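Local coordinates for protein arylmalonate decarboxylase (Bordetella bronchiseptica, PDB 3IXL) that catalyses the decarboxylation of 2-aryl-2-methylmalonates to 2-arylpropionates and carbon dioxide, with uptake of a proton, at residues A[23-33]-A[212-220]; A[116-126]-A[180-191]. The protein carries 2 engineered substitutions. One frame throughout, in Å; residues are numbered along the deposited sequence.

Contact 1. Residues A[23-33]-A[212-220]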
# COMPACT_ATOMS: atom_id res chain seq x y z
N ASP A 23 9.83 3.56 -4.76
CA ASP A 23 8.94 4.59 -5.27
C ASP A 23 9.17 5.96 -4.64
O ASP A 23 8.85 6.98 -5.26
CB ASP A 23 7.48 4.18 -5.08
CG ASP A 23 7.07 3.03 -5.98
OD1 ASP A 23 7.86 2.59 -6.86
OD2 ASP A 23 5.94 2.55 -5.80
N GLY A 24 9.71 6.00 -3.42
CA GLY A 24 9.85 7.27 -2.69
C GLY A 24 10.75 8.27 -3.39
O GLY A 24 10.45 9.47 -3.42
N ALA A 25 11.85 7.77 -3.95
CA ALA A 25 12.83 8.61 -4.65
C ALA A 25 12.27 9.23 -5.92
O ALA A 25 12.77 10.26 -6.38
CB ALA A 25 14.08 7.80 -4.96
N ARG A 26 11.24 8.61 -6.48
CA ARG A 26 10.60 9.09 -7.70
C ARG A 26 9.42 10.01 -7.39
O ARG A 26 9.29 11.09 -7.95
CB ARG A 26 10.17 7.88 -8.54
CG ARG A 26 11.37 7.10 -9.09
CD ARG A 26 10.98 5.75 -9.70
NE ARG A 26 10.27 5.91 -10.96
CZ ARG A 26 9.65 4.92 -11.60
NH1 ARG A 26 9.63 3.69 -11.09
NH2 ARG A 26 9.03 5.17 -12.75
N LEU A 27 8.58 9.60 -6.44
CA LEU A 27 7.41 10.39 -6.08
C LEU A 27 7.75 11.67 -5.34
O LEU A 27 7.22 12.74 -5.65
CB LEU A 27 6.46 9.57 -5.20
CG LEU A 27 5.76 8.38 -5.85
CD1 LEU A 27 5.12 7.52 -4.78
CD2 LEU A 27 4.72 8.88 -6.83
N TYR A 28 8.63 11.54 -4.35
CA TYR A 28 8.96 12.62 -3.43
C TYR A 28 10.47 12.72 -3.29
O TYR A 28 11.01 12.45 -2.21
CB TYR A 28 8.31 12.35 -2.07
CG TYR A 28 6.79 12.30 -2.08
CD1 TYR A 28 6.12 11.09 -2.05
CD2 TYR A 28 6.04 13.48 -2.10
CE1 TYR A 28 4.73 11.03 -2.05
CE2 TYR A 28 4.65 13.45 -2.10
CZ TYR A 28 4.00 12.22 -2.07
OH TYR A 28 2.62 12.15 -2.08
N PRO A 29 11.17 13.13 -4.37
CA PRO A 29 12.64 13.10 -4.36
C PRO A 29 13.26 14.00 -3.30
O PRO A 29 14.40 13.75 -2.90
CB PRO A 29 13.02 13.61 -5.75
CG PRO A 29 11.82 14.25 -6.30
CD PRO A 29 10.64 13.60 -5.66
N ASP A 30 12.53 15.02 -2.85
CA ASP A 30 13.10 15.95 -1.87
C ASP A 30 12.63 15.72 -0.44
O ASP A 30 12.86 16.55 0.44
CB ASP A 30 12.90 17.39 -2.35
CG ASP A 30 13.63 17.67 -3.67
OD1 ASP A 30 14.61 16.95 -3.99
OD2 ASP A 30 13.22 18.61 -4.37
N LEU A 31 11.99 14.58 -0.19
CA LEU A 31 11.60 14.20 1.16
C LEU A 31 12.48 13.07 1.70
O LEU A 31 12.82 12.15 0.94
CB LEU A 31 10.13 13.78 1.22
CG LEU A 31 9.08 14.83 0.88
CD1 LEU A 31 7.71 14.26 1.23
CD2 LEU A 31 9.30 16.14 1.62
N PRO A 32 12.87 13.14 2.98
CA PRO A 32 13.64 12.06 3.61
C PRO A 32 12.76 10.94 4.15
O PRO A 32 11.79 11.18 4.89
CB PRO A 32 14.36 12.77 4.76
CG PRO A 32 13.40 13.88 5.15
CD PRO A 32 12.66 14.28 3.90
N PHE A 33 13.11 9.72 3.79
CA PHE A 33 12.45 8.53 4.30
C PHE A 33 13.47 7.63 4.97
O PHE A 33 14.59 7.51 4.48
CB PHE A 33 11.78 7.75 3.16
CG PHE A 33 10.69 8.52 2.47
CD1 PHE A 33 10.97 9.25 1.32
CD2 PHE A 33 9.39 8.53 2.97
CE1 PHE A 33 9.97 9.98 0.67
CE2 PHE A 33 8.39 9.26 2.33
CZ PHE A 33 8.68 9.99 1.19
N SER A 212 2.00 0.63 -2.99
CA SER A 212 3.22 1.34 -2.60
C SER A 212 3.06 2.86 -2.75
O SER A 212 3.27 3.61 -1.80
CB SER A 212 4.44 0.80 -3.35
OG SER A 212 5.62 1.38 -2.85
N PRO A 213 2.67 3.33 -3.95
CA PRO A 213 2.48 4.77 -4.11
C PRO A 213 1.45 5.34 -3.12
O PRO A 213 1.68 6.41 -2.55
CB PRO A 213 2.02 4.90 -5.57
CG PRO A 213 2.63 3.70 -6.23
CD PRO A 213 2.46 2.61 -5.23
N ALA A 214 0.34 4.64 -2.89
CA ALA A 214 -0.65 5.12 -1.92
C ALA A 214 -0.04 5.20 -0.52
O ALA A 214 -0.32 6.13 0.23
CB ALA A 214 -1.89 4.24 -1.91
N GLY A 215 0.81 4.22 -0.17
CA GLY A 215 1.50 4.25 1.13
C GLY A 215 2.31 5.52 1.30
O GLY A 215 2.29 6.15 2.36
N PHE A 216 3.05 5.90 0.25
CA PHE A 216 3.80 7.15 0.29
C PHE A 216 2.91 8.37 0.40
O PHE A 216 3.14 9.24 1.22
CB PHE A 216 4.72 7.28 -0.94
CG PHE A 216 5.98 6.48 -0.81
CD1 PHE A 216 6.05 5.18 -1.29
CD2 PHE A 216 7.09 7.03 -0.17
CE1 PHE A 216 7.21 4.43 -1.14
CE2 PHE A 216 8.26 6.29 -0.01
CZ PHE A 216 8.32 4.99 -0.49
N TRP A 217 1.87 8.41 -0.43
CA TRP A 217 0.93 9.52 -0.44
C TRP A 217 0.33 9.71 0.96
O TRP A 217 0.22 10.83 1.47
CB TRP A 217 -0.17 9.22 -1.47
CG TRP A 217 -1.32 10.18 -1.45
CD1 TRP A 217 -1.39 11.39 -2.08
CD2 TRP A 217 -2.58 9.98 -0.80
NE1 TRP A 217 -2.61 11.97 -1.84
CE2 TRP A 217 -3.36 11.13 -1.05
CE3 TRP A 217 -3.11 8.96 -0.01
CZ2 TRP A 217 -4.66 11.27 -0.54
CZ3 TRP A 217 -4.40 9.10 0.49
CH2 TRP A 217 -5.15 10.25 0.23
N ASP A 218 -0.05 8.60 1.57
CA ASP A 218 -0.73 8.61 2.86
C ASP A 218 0.22 8.99 4.00
O ASP A 218 -0.19 9.71 4.92
CB ASP A 218 -1.33 7.22 3.08
CG ASP A 218 -1.96 7.06 4.44
OD1 ASP A 218 -1.40 6.28 5.26
OD2 ASP A 218 -3.03 7.66 4.67
N ALA A 219 1.46 8.52 3.94
CA ALA A 219 2.46 8.90 4.93
C ALA A 219 2.78 10.39 4.85
O ALA A 219 2.90 11.07 5.88
CB ALA A 219 3.73 8.08 4.75
N VAL A 220 2.89 10.90 3.63
CA VAL A 220 3.15 12.32 3.42
C VAL A 220 1.96 13.16 3.88
O VAL A 220 2.13 14.23 4.48
CB VAL A 220 3.54 12.61 1.95
CG1 VAL A 220 3.60 14.09 1.68
CG2 VAL A 220 4.87 11.95 1.63
O HOH W 1 8.18 1.09 -3.90
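The Phe216 ring turns one face to the backbone of Asp23 and Gly24 and one edge to Phe33. Gly24 CA lies over the face, 3.7 Å from the centroid of the Phe216 ring, in a CH-pi contact. Gly24 CA also comes within 3.3 Å of Phe216 CE2, so the backbone of helix 23-27 itself lies on the ring. The edge of Phe216 points into the face of Phe33 in a T-shaped stack, with centroids 5.0 Å apart and planes at 82°. Val220 CG2 sits over the centre of the Tyr28 ring, 3.8 Å from its centroid, while Phe216 CB lies at the ring edge. With CG2 anti to the carbonyl carbon of Val220, this methyl is wedged between the Tyr28 face and Leu31 CD1, 3.7 Å away.

Helix 211-222 follows strand 208-210 of one parallel sheet, yet here it packs against residues 23-33, which lead into strand 33-37 of the other sheet, so it bridges the two four-stranded parallel sheets. Strand 8-13 lies beside it, with Met11 touching Phe216 and Ile9 touching Val220 and Phe33.

Leu27 CD1 fills the angle between Phe216 CB, at 3.9 Å, and Pro213. Phe237 of helix 235-238 touches Leu27, Tyr28 and Pro213. At the Asp23 end a water accepts from Asp23 N at 3.1 Å and is hydrogen-bonded to Ser212 OG at 2.8 Å.

Contact 2. Residues A[116-126]-A[180-191]. Engineered in segment 180-191: Ser188 (natural residue Cys). With PAC (2-phenylacetic acid), chain C.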
# COMPACT_ATOMS: atom_id res chain seq x y z
N GLY A 116 -13.13 8.83 -4.99
CA GLY A 116 -14.55 8.53 -5.14
C GLY A 116 -14.85 7.12 -5.61
O GLY A 116 -15.84 6.88 -6.30
N VAL A 117 -14.00 6.18 -5.22
CA VAL A 117 -14.15 4.79 -5.64
C VAL A 117 -14.90 4.01 -4.56
O VAL A 117 -14.42 3.87 -3.45
CB VAL A 117 -12.78 4.14 -5.92
CG1 VAL A 117 -12.94 2.68 -6.31
CG2 VAL A 117 -12.05 4.90 -7.01
N ARG A 118 -16.09 3.53 -4.91
CA ARG A 118 -16.87 2.67 -4.03
C ARG A 118 -16.83 1.23 -4.55
O ARG A 118 -16.58 0.30 -3.78
CB ARG A 118 -18.32 3.17 -3.93
CG ARG A 118 -19.31 2.21 -3.29
CD ARG A 118 -19.16 2.16 -1.78
NE ARG A 118 -19.62 3.38 -1.12
CZ ARG A 118 -20.72 3.47 -0.37
NH1 ARG A 118 -21.49 2.41 -0.16
NH2 ARG A 118 -21.05 4.63 0.19
N ARG A 119 -17.08 1.07 -5.85
CA ARG A 119 -17.02 -0.23 -6.49
C ARG A 119 -15.64 -0.37 -7.10
O ARG A 119 -15.27 0.40 -7.99
CB ARG A 119 -18.09 -0.35 -7.57
CG ARG A 119 -19.49 -0.46 -7.00
CD ARG A 119 -20.53 -0.43 -8.10
NE ARG A 119 -20.20 -1.31 -9.22
CZ ARG A 119 -20.34 -2.64 -9.20
NH1 ARG A 119 -20.82 -3.24 -8.12
NH2 ARG A 119 -20.02 -3.35 -10.27
N VAL A 120 -14.88 -1.36 -6.62
CA VAL A 120 -13.46 -1.42 -6.89
C VAL A 120 -13.05 -2.77 -7.45
O VAL A 120 -13.28 -3.81 -6.83
CB VAL A 120 -12.64 -1.05 -5.61
CG1 VAL A 120 -12.95 -1.97 -4.42
CG2 VAL A 120 -11.14 -0.99 -5.92
N ALA A 121 -12.47 -2.75 -8.65
CA ALA A 121 -11.91 -3.96 -9.25
C ALA A 121 -10.55 -4.21 -8.60
O ALA A 121 -9.80 -3.25 -8.34
CB ALA A 121 -11.77 -3.78 -10.75
N LEU A 122 -10.22 -5.47 -8.36
CA LEU A 122 -8.97 -5.83 -7.70
C LEU A 122 -7.98 -6.45 -8.67
O LEU A 122 -8.29 -7.42 -9.36
CB LEU A 122 -9.23 -6.82 -6.56
CG LEU A 122 -10.31 -6.48 -5.53
CD1 LEU A 122 -10.43 -7.57 -4.45
CD2 LEU A 122 -10.05 -5.12 -4.90
N ALA A 123 -6.77 -5.89 -8.71
CA ALA A 123 -5.67 -6.43 -9.50
C ALA A 123 -4.56 -6.64 -8.50
O ALA A 123 -4.03 -5.66 -7.98
CB ALA A 123 -5.24 -5.42 -10.57
N THR A 124 -4.23 -7.89 -8.18
CA THR A 124 -3.32 -8.12 -7.05
C THR A 124 -2.18 -9.07 -7.40
O THR A 124 -2.24 -9.78 -8.41
CB THR A 124 -4.02 -8.72 -5.82
OG1 THR A 124 -4.05 -10.15 -5.95
CG2 THR A 124 -5.43 -8.15 -5.62
N ALA A 125 -1.17 -9.08 -6.53
CA ALA A 125 -0.03 -9.96 -6.69
C ALA A 125 -0.27 -11.31 -6.03
O ALA A 125 0.54 -12.21 -6.19
CB ALA A 125 1.21 -9.31 -6.10
N TYR A 126 -1.37 -11.44 -5.28
CA TYR A 126 -1.48 -12.48 -4.24
C TYR A 126 -2.09 -13.80 -4.64
O TYR A 126 -2.73 -13.92 -5.69
CB TYR A 126 -2.32 -11.97 -3.07
CG TYR A 126 -2.06 -10.58 -2.56
CD1 TYR A 126 -3.09 -9.64 -2.50
CD2 TYR A 126 -0.80 -10.22 -2.08
CE1 TYR A 126 -2.87 -8.37 -2.00
CE2 TYR A 126 -0.57 -8.94 -1.57
CZ TYR A 126 -1.62 -8.03 -1.54
OH TYR A 126 -1.42 -6.76 -1.03
N ASP A 180 -18.25 -1.67 -15.07
CA ASP A 180 -18.99 -0.56 -14.46
C ASP A 180 -18.45 -0.22 -13.07
O ASP A 180 -19.13 0.43 -12.27
CB ASP A 180 -20.50 -0.83 -14.44
CG ASP A 180 -20.88 -2.04 -13.61
OD1 ASP A 180 -19.98 -2.75 -13.11
OD2 ASP A 180 -22.10 -2.29 -13.46
N SER A 181 -17.23 -0.67 -12.79
CA SER A 181 -16.54 -0.33 -11.54
C SER A 181 -16.08 1.13 -11.53
O SER A 181 -15.90 1.74 -12.60
CB SER A 181 -15.33 -1.26 -11.33
OG SER A 181 -15.73 -2.61 -11.20
N ASP A 182 -15.88 1.69 -10.34
CA ASP A 182 -15.47 3.09 -10.20
C ASP A 182 -13.96 3.27 -10.36
O ASP A 182 -13.50 4.35 -10.69
CB ASP A 182 -15.85 3.64 -8.82
CG ASP A 182 -17.34 3.63 -8.56
OD1 ASP A 182 -18.12 3.86 -9.51
OD2 ASP A 182 -17.72 3.42 -7.39
N GLY A 183 -13.21 2.21 -10.09
CA GLY A 183 -11.75 2.30 -10.09
C GLY A 183 -11.14 0.96 -9.81
O GLY A 183 -11.83 -0.05 -9.69
N ILE A 184 -9.82 0.96 -9.70
CA ILE A 184 -9.04 -0.26 -9.57
C ILE A 184 -8.09 -0.14 -8.38
O ILE A 184 -7.43 0.89 -8.21
CB ILE A 184 -8.22 -0.54 -10.87
CG1 ILE A 184 -9.17 -0.67 -12.07
CG2 ILE A 184 -7.35 -1.79 -10.72
CD1 ILE A 184 -8.50 -0.45 -13.42
N LEU A 185 -8.04 -1.19 -7.57
CA LEU A 185 -7.00 -1.32 -6.56
C LEU A 185 -5.95 -2.29 -7.07
O LEU A 185 -6.24 -3.46 -7.33
CB LEU A 185 -7.57 -1.81 -5.23
CG LEU A 185 -6.54 -2.14 -4.14
CD1 LEU A 185 -5.75 -0.89 -3.74
CD2 LEU A 185 -7.25 -2.73 -2.92
N LEU A 186 -4.73 -1.79 -7.24
CA LEU A 186 -3.58 -2.60 -7.61
C LEU A 186 -2.82 -2.88 -6.31
O LEU A 186 -2.13 -2.00 -5.76
CB LEU A 186 -2.73 -1.86 -8.65
CG LEU A 186 -1.42 -2.48 -9.16
CD1 LEU A 186 -1.61 -3.92 -9.67
CD2 LEU A 186 -0.90 -1.59 -10.27
N SER A 187 -2.98 -4.09 -5.80
CA SER A 187 -2.55 -4.39 -4.44
C SER A 187 -1.29 -5.22 -4.37
O SER A 187 -1.16 -6.27 -5.01
CB SER A 187 -3.68 -5.05 -3.63
OG SER A 187 -3.39 -5.00 -2.24
N SER A 188 -0.37 -4.70 -3.56
CA SER A 188 0.91 -5.25 -3.10
C SER A 188 1.97 -4.20 -3.24
O SER A 188 2.26 -3.73 -4.34
CB SER A 188 1.38 -6.52 -3.80
OG SER A 188 2.60 -6.93 -3.18
N GLY A 189 2.56 -3.85 -2.10
CA GLY A 189 3.63 -2.89 -2.03
C GLY A 189 4.94 -3.44 -2.54
O GLY A 189 5.95 -2.75 -2.52
N GLY A 190 4.93 -4.69 -3.01
CA GLY A 190 6.14 -5.31 -3.56
C GLY A 190 6.26 -5.10 -5.05
O GLY A 190 7.30 -5.37 -5.63
N LEU A 191 5.18 -4.61 -5.65
CA LEU A 191 5.14 -4.36 -7.09
C LEU A 191 5.68 -2.99 -7.42
O LEU A 191 5.51 -2.03 -6.66
CB LEU A 191 3.69 -4.47 -7.58
CG LEU A 191 3.00 -5.82 -7.40
CD1 LEU A 191 1.52 -5.70 -7.72
CD2 LEU A 191 3.66 -6.89 -8.26
C1 PAC C . 1.67 -6.28 0.50
C2 PAC C . 2.91 -7.15 0.50
C1' PAC C . 4.28 -6.54 0.30
C2' PAC C . 5.24 -7.37 -0.28
C3' PAC C . 6.55 -6.93 -0.50
C4' PAC C . 6.90 -5.63 -0.13
C5' PAC C . 5.94 -4.78 0.44
C6' PAC C . 4.64 -5.23 0.67
O1 PAC C . 1.70 -5.03 0.29
O2 PAC C . 0.59 -6.90 0.72
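Tyr126 lays one face of its ring over the carbonyl oxygen of Ser187. Its hydroxyl receives a hydrogen bond from Ser187 OG (2.9 Å) and gives one to O2 of the bound 2-phenylacetic acid (2.7 Å from Tyr126 OH). Ser187 OG stands anti to its backbone N (chi1 -164°), which carries it to the phenol oxygen. Ser187 is a second-shell residue that probably helps to orient Tyr126. Gly189 N points straight at the other carboxylate oxygen, O1, at 2.8 Å. The engineered Ser188 OG accepts from Gly190 N in an ST turn, and Ser188 CB rests on Ala125 CB.

Behind the site, strands 119-124 and 183-187 run parallel. Backbone bonds zigzag between them from Ala121 to Ala125. Val120 CG2 and Leu122 CD2 both pack on Leu185 CB, on the face toward helix 128-140. Ala123 meets Ile184 and Leu186 on the face toward helix 164-176.

At the far end Asp182 OD2 takes two backbone N-H groups. Arg118 N meets the anti lone pair of Asp182 OD2. Arg119 N comes from above the carboxylate plane at 2.9 Å, with a nearly straight N-H (177°). Arg119 NH2 forms a salt bridge to Asp180 OD1 at 2.9 Å, the two flat groups 77° apart.

Ligand binding at the C-terminal ends of parallel strands is consistent with the alpha/beta fold of the Asp/Glu racemase clan.

Contact 2 is nested within the chain loop closed by contact 1, and their centres lie 19 Å apart. Contact 2 joins two strands of one sheet; contact 1 joins the helix that follows the edge strand 208-210 of that sheet to a segment leading into the other sheet. They touch where Ser212 CB packs against Gly189 O at 3.9 Å. Contact 2 reaches the bound 2-phenylacetic acid directly, and Thr75 and Ser76 hold the ligand as well. Contact 1 stands a little off the pocket, with the side chain of Ser212 about 7 Å from the ligand. Ser211 OG is hydrogen-bonded to Ser188 N, a second tie between helix 211-222 and the ligand-binding loop.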